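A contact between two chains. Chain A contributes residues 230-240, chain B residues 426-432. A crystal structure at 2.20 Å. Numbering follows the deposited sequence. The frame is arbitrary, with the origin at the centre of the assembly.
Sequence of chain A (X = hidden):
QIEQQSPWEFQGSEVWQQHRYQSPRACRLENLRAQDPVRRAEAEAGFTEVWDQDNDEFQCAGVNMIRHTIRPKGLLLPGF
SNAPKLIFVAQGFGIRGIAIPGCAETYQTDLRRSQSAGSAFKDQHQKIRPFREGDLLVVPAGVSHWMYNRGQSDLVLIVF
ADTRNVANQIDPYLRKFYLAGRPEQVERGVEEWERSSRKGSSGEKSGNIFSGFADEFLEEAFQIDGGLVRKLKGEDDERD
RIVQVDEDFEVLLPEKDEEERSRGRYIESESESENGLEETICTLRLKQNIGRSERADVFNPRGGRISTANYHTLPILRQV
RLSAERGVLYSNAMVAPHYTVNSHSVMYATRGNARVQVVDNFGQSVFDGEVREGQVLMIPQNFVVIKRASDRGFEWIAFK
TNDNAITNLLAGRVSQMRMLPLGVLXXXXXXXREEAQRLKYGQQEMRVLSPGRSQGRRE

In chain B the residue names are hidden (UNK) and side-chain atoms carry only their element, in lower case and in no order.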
# COMPACT_ATOMS: atom_id res chain seq x y z
N ARG A 230 -1.06 -41.72 -6.14
CA ARG A 230 -1.89 -41.84 -4.96
C ARG A 230 -1.11 -41.57 -3.68
O ARG A 230 -1.65 -41.05 -2.70
CB ARG A 230 -2.56 -43.22 -4.89
CG ARG A 230 -3.69 -43.23 -3.88
CD ARG A 230 -4.66 -44.39 -4.09
NE ARG A 230 -5.97 -44.06 -3.53
CZ ARG A 230 -7.02 -44.88 -3.49
NH1 ARG A 230 -6.92 -46.11 -3.99
NH2 ARG A 230 -8.16 -44.47 -2.98
N LYS A 231 0.17 -41.91 -3.68
CA LYS A 231 1.01 -41.66 -2.52
C LYS A 231 1.16 -40.14 -2.39
O LYS A 231 1.13 -39.58 -1.29
CB LYS A 231 2.37 -42.31 -2.71
CG LYS A 231 2.40 -43.81 -2.45
CD LYS A 231 2.35 -44.10 -0.96
CE LYS A 231 2.69 -45.55 -0.66
NZ LYS A 231 2.90 -45.77 0.80
N LEU A 232 1.32 -39.50 -3.53
CA LEU A 232 1.48 -38.06 -3.61
C LEU A 232 0.24 -37.38 -3.03
O LEU A 232 0.34 -36.55 -2.13
CB LEU A 232 1.68 -37.65 -5.07
CG LEU A 232 2.10 -36.23 -5.41
CD1 LEU A 232 3.42 -35.91 -4.72
CD2 LEU A 232 2.23 -36.11 -6.93
N LYS A 233 -0.92 -37.75 -3.56
CA LYS A 233 -2.18 -37.18 -3.11
C LYS A 233 -2.47 -37.43 -1.63
O LYS A 233 -3.24 -36.70 -1.01
CB LYS A 233 -3.33 -37.73 -3.95
CG LYS A 233 -3.25 -37.42 -5.44
CD LYS A 233 -4.59 -37.68 -6.10
CE LYS A 233 -4.61 -37.21 -7.54
NZ LYS A 233 -5.98 -37.28 -8.11
N GLY A 234 -1.87 -38.48 -1.08
CA GLY A 234 -2.08 -38.80 0.32
C GLY A 234 -3.54 -38.93 0.74
O GLY A 234 -3.90 -38.55 1.85
N GLU A 235 -4.37 -39.49 -0.13
CA GLU A 235 -5.79 -39.66 0.19
C GLU A 235 -6.00 -40.39 1.51
O GLU A 235 -7.06 -40.25 2.14
CB GLU A 235 -6.48 -40.44 -0.93
CG GLU A 235 -6.47 -39.76 -2.30
CD GLU A 235 -7.43 -38.58 -2.38
OE1 GLU A 235 -7.47 -37.92 -3.44
OE2 GLU A 235 -8.13 -38.32 -1.38
N ASP A 236 -5.00 -41.15 1.95
CA ASP A 236 -5.10 -41.93 3.18
C ASP A 236 -4.22 -41.52 4.35
O ASP A 236 -4.16 -42.24 5.34
CB ASP A 236 -4.84 -43.40 2.88
CG ASP A 236 -6.07 -44.11 2.41
OD1 ASP A 236 -6.68 -43.66 1.41
OD2 ASP A 236 -6.44 -45.13 3.05
N ASP A 237 -3.54 -40.39 4.24
CA ASP A 237 -2.68 -39.96 5.33
C ASP A 237 -3.57 -39.41 6.45
O ASP A 237 -4.26 -38.41 6.26
CB ASP A 237 -1.70 -38.89 4.85
CG ASP A 237 -0.51 -38.74 5.77
OD1 ASP A 237 -0.65 -38.93 6.99
OD2 ASP A 237 0.58 -38.40 5.26
N GLU A 238 -3.55 -40.07 7.61
CA GLU A 238 -4.35 -39.65 8.75
C GLU A 238 -3.48 -38.96 9.80
O GLU A 238 -3.95 -38.65 10.89
CB GLU A 238 -5.03 -40.86 9.40
CG GLU A 238 -5.91 -41.67 8.45
CD GLU A 238 -7.28 -41.06 8.24
OE1 GLU A 238 -7.99 -41.48 7.31
OE2 GLU A 238 -7.64 -40.15 9.02
N ARG A 239 -2.23 -38.71 9.44
CA ARG A 239 -1.27 -38.08 10.36
C ARG A 239 -1.38 -36.58 10.53
O ARG A 239 -0.81 -36.01 11.45
CB ARG A 239 0.16 -38.39 9.90
CG ARG A 239 0.53 -39.86 9.92
CD ARG A 239 1.93 -40.03 9.35
NE ARG A 239 1.96 -39.56 7.97
CZ ARG A 239 3.07 -39.32 7.29
NH1 ARG A 239 2.98 -38.89 6.04
NH2 ARG A 239 4.25 -39.52 7.85
N ASP A 240 -2.13 -35.94 9.64
CA ASP A 240 -2.29 -34.49 9.64
C ASP A 240 -0.96 -33.80 9.28
O ASP A 240 -0.16 -34.38 8.54
CB ASP A 240 -2.82 -33.98 10.99
CG ASP A 240 -3.47 -32.61 10.87
OD1 ASP A 240 -2.86 -31.61 11.31
OD2 ASP A 240 -4.59 -32.53 10.32
N UNK B 426 10.47 -39.01 1.70
CA UNK B 426 10.04 -40.32 2.17
C UNK B 426 8.96 -40.22 3.23
O UNK B 426 7.84 -40.72 3.06
o UNK B 426 12.07 -41.54 1.70
c UNK B 426 11.22 -41.10 2.74
N UNK B 427 9.31 -39.58 4.33
CA UNK B 427 8.38 -39.40 5.43
C UNK B 427 7.15 -38.62 4.99
O UNK B 427 6.05 -38.87 5.48
c UNK B 427 9.09 -38.69 6.59
o UNK B 427 9.65 -40.49 8.06
c UNK B 427 10.06 -39.61 7.30
n UNK B 427 11.36 -39.42 7.06
N UNK B 428 7.33 -37.69 4.05
CA UNK B 428 6.24 -36.87 3.53
C UNK B 428 5.18 -37.69 2.82
O UNK B 428 4.00 -37.63 3.16
c UNK B 428 6.77 -35.82 2.54
c UNK B 428 6.85 -33.12 0.72
c UNK B 428 7.26 -34.52 3.15
s UNK B 428 8.15 -33.46 1.94
N UNK B 429 5.61 -38.43 1.80
CA UNK B 429 4.71 -39.23 0.99
C UNK B 429 4.58 -40.70 1.37
O UNK B 429 4.03 -41.49 0.61
c UNK B 429 5.12 -39.11 -0.47
c UNK B 429 6.05 -35.68 -1.85
c UNK B 429 3.80 -37.02 -0.93
c UNK B 429 4.82 -35.03 -1.80
c UNK B 429 5.01 -37.69 -0.97
c UNK B 429 6.14 -37.00 -1.44
o UNK B 429 4.71 -33.72 -2.18
c UNK B 429 3.69 -35.70 -1.34
N UNK B 430 5.09 -41.07 2.54
CA UNK B 430 5.02 -42.45 3.01
C UNK B 430 5.54 -43.42 1.95
O UNK B 430 4.94 -44.46 1.71
c UNK B 430 1.45 -42.28 4.58
n UNK B 430 -1.03 -42.09 1.87
c UNK B 430 3.57 -42.82 3.36
c UNK B 430 2.94 -41.97 4.46
c UNK B 430 -0.48 -42.39 3.05
n UNK B 430 -1.18 -43.07 3.95
n UNK B 430 0.76 -42.01 3.32
N UNK B 431 6.66 -43.06 1.33
CA UNK B 431 7.27 -43.90 0.30
C UNK B 431 8.73 -44.16 0.65
O UNK B 431 9.26 -43.58 1.61
c UNK B 431 7.96 -41.89 -1.04
c UNK B 431 7.20 -43.22 -1.07
c UNK B 431 5.75 -43.01 -1.47
c UNK B 431 8.00 -41.16 -2.37
N UNK B 432 9.38 -45.03 -0.10
CA UNK B 432 10.78 -45.35 0.17
C UNK B 432 11.74 -44.46 -0.62
O UNK B 432 11.39 -43.92 -1.67
c UNK B 432 11.06 -46.80 -0.18
o UNK B 432 10.79 -47.03 -1.55

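Position 426 of chain B carries one carbon and one oxygen, the pattern of a serine. Its side chain is out of reach of the chain A stretch, and its hydroxyl is hydrogen-bonded elsewhere in the structure. This is Ser B426.

Position 427 has two carbons, the second bearing one oxygen and one nitrogen: a short carboxamide. What it offers chain A is its backbone carbonyl, which accepts two hydrogen bonds from Arg A239, from NH2 to O at 3.0 Å and from NH1 to O at 3.1 Å. The amide group is satisfied elsewhere in the structure. The residue is Asn B427.

At position 428 the side chain is unbranched, two carbons, a sulfur and a terminal carbon, and its CA-to-CB bond points away from chain A, as suits a flexible apolar side chain in a buried place. Its backbone O receives a weak hydrogen bond from Arg A239 NH1 at 3.3 Å. This is Met B428.

Position 429 shows one carbon leading to a six-carbon ring with an oxygen attached. Leu A232 CD1 lies over the ring face, 3.7 Å from its centroid, a CH-pi contact that a flat aromatic surface supports well. The residue is Tyr B429; its OH is hydrogen-bonded elsewhere, so the phenol can be buried without losing a polar partner.

Position 430 has three carbons, a nitrogen, then a carbon with two further nitrogens, a guanidinium on a long arm. The chain reaches over the turn from Gly A234 to Asp A237, and one terminal nitrogen comes 3.8 Å from Gly A234 CA. This is Arg B430, whose guanidinium has Asp A237 N over one face. Its NE is 4.1 Å from Asp A237 OD2, but that oxygen lies well out of the guanidinium plane, so the attraction is one of charge alone. Its backbone O accepts a hydrogen bond from Lys A231 NZ at 2.6 Å.

Position 431 has four carbons forked at the first, one arm two carbons long, hence Ile B431. Its CG2 packs against Lys A231 CG at 3.6 Å, apolar against the aliphatic part of the lysine.

Position 432, one carbon and one oxygen, lies beyond contact at an N-cap position, where serine is common: Ser B432.

The contact works through hydrogen bonds that Lys A231 and Arg A239 donate to backbone carbonyls of chain B around the end of a helix. Asp A237 holds Arg A239 through a salt bridge, NH1 to OD2 at 2.6 Å, orienting its guanidinium, while Arg B430 and Tyr B429 add the packing.

Chain B (426-432) SNMYRIS
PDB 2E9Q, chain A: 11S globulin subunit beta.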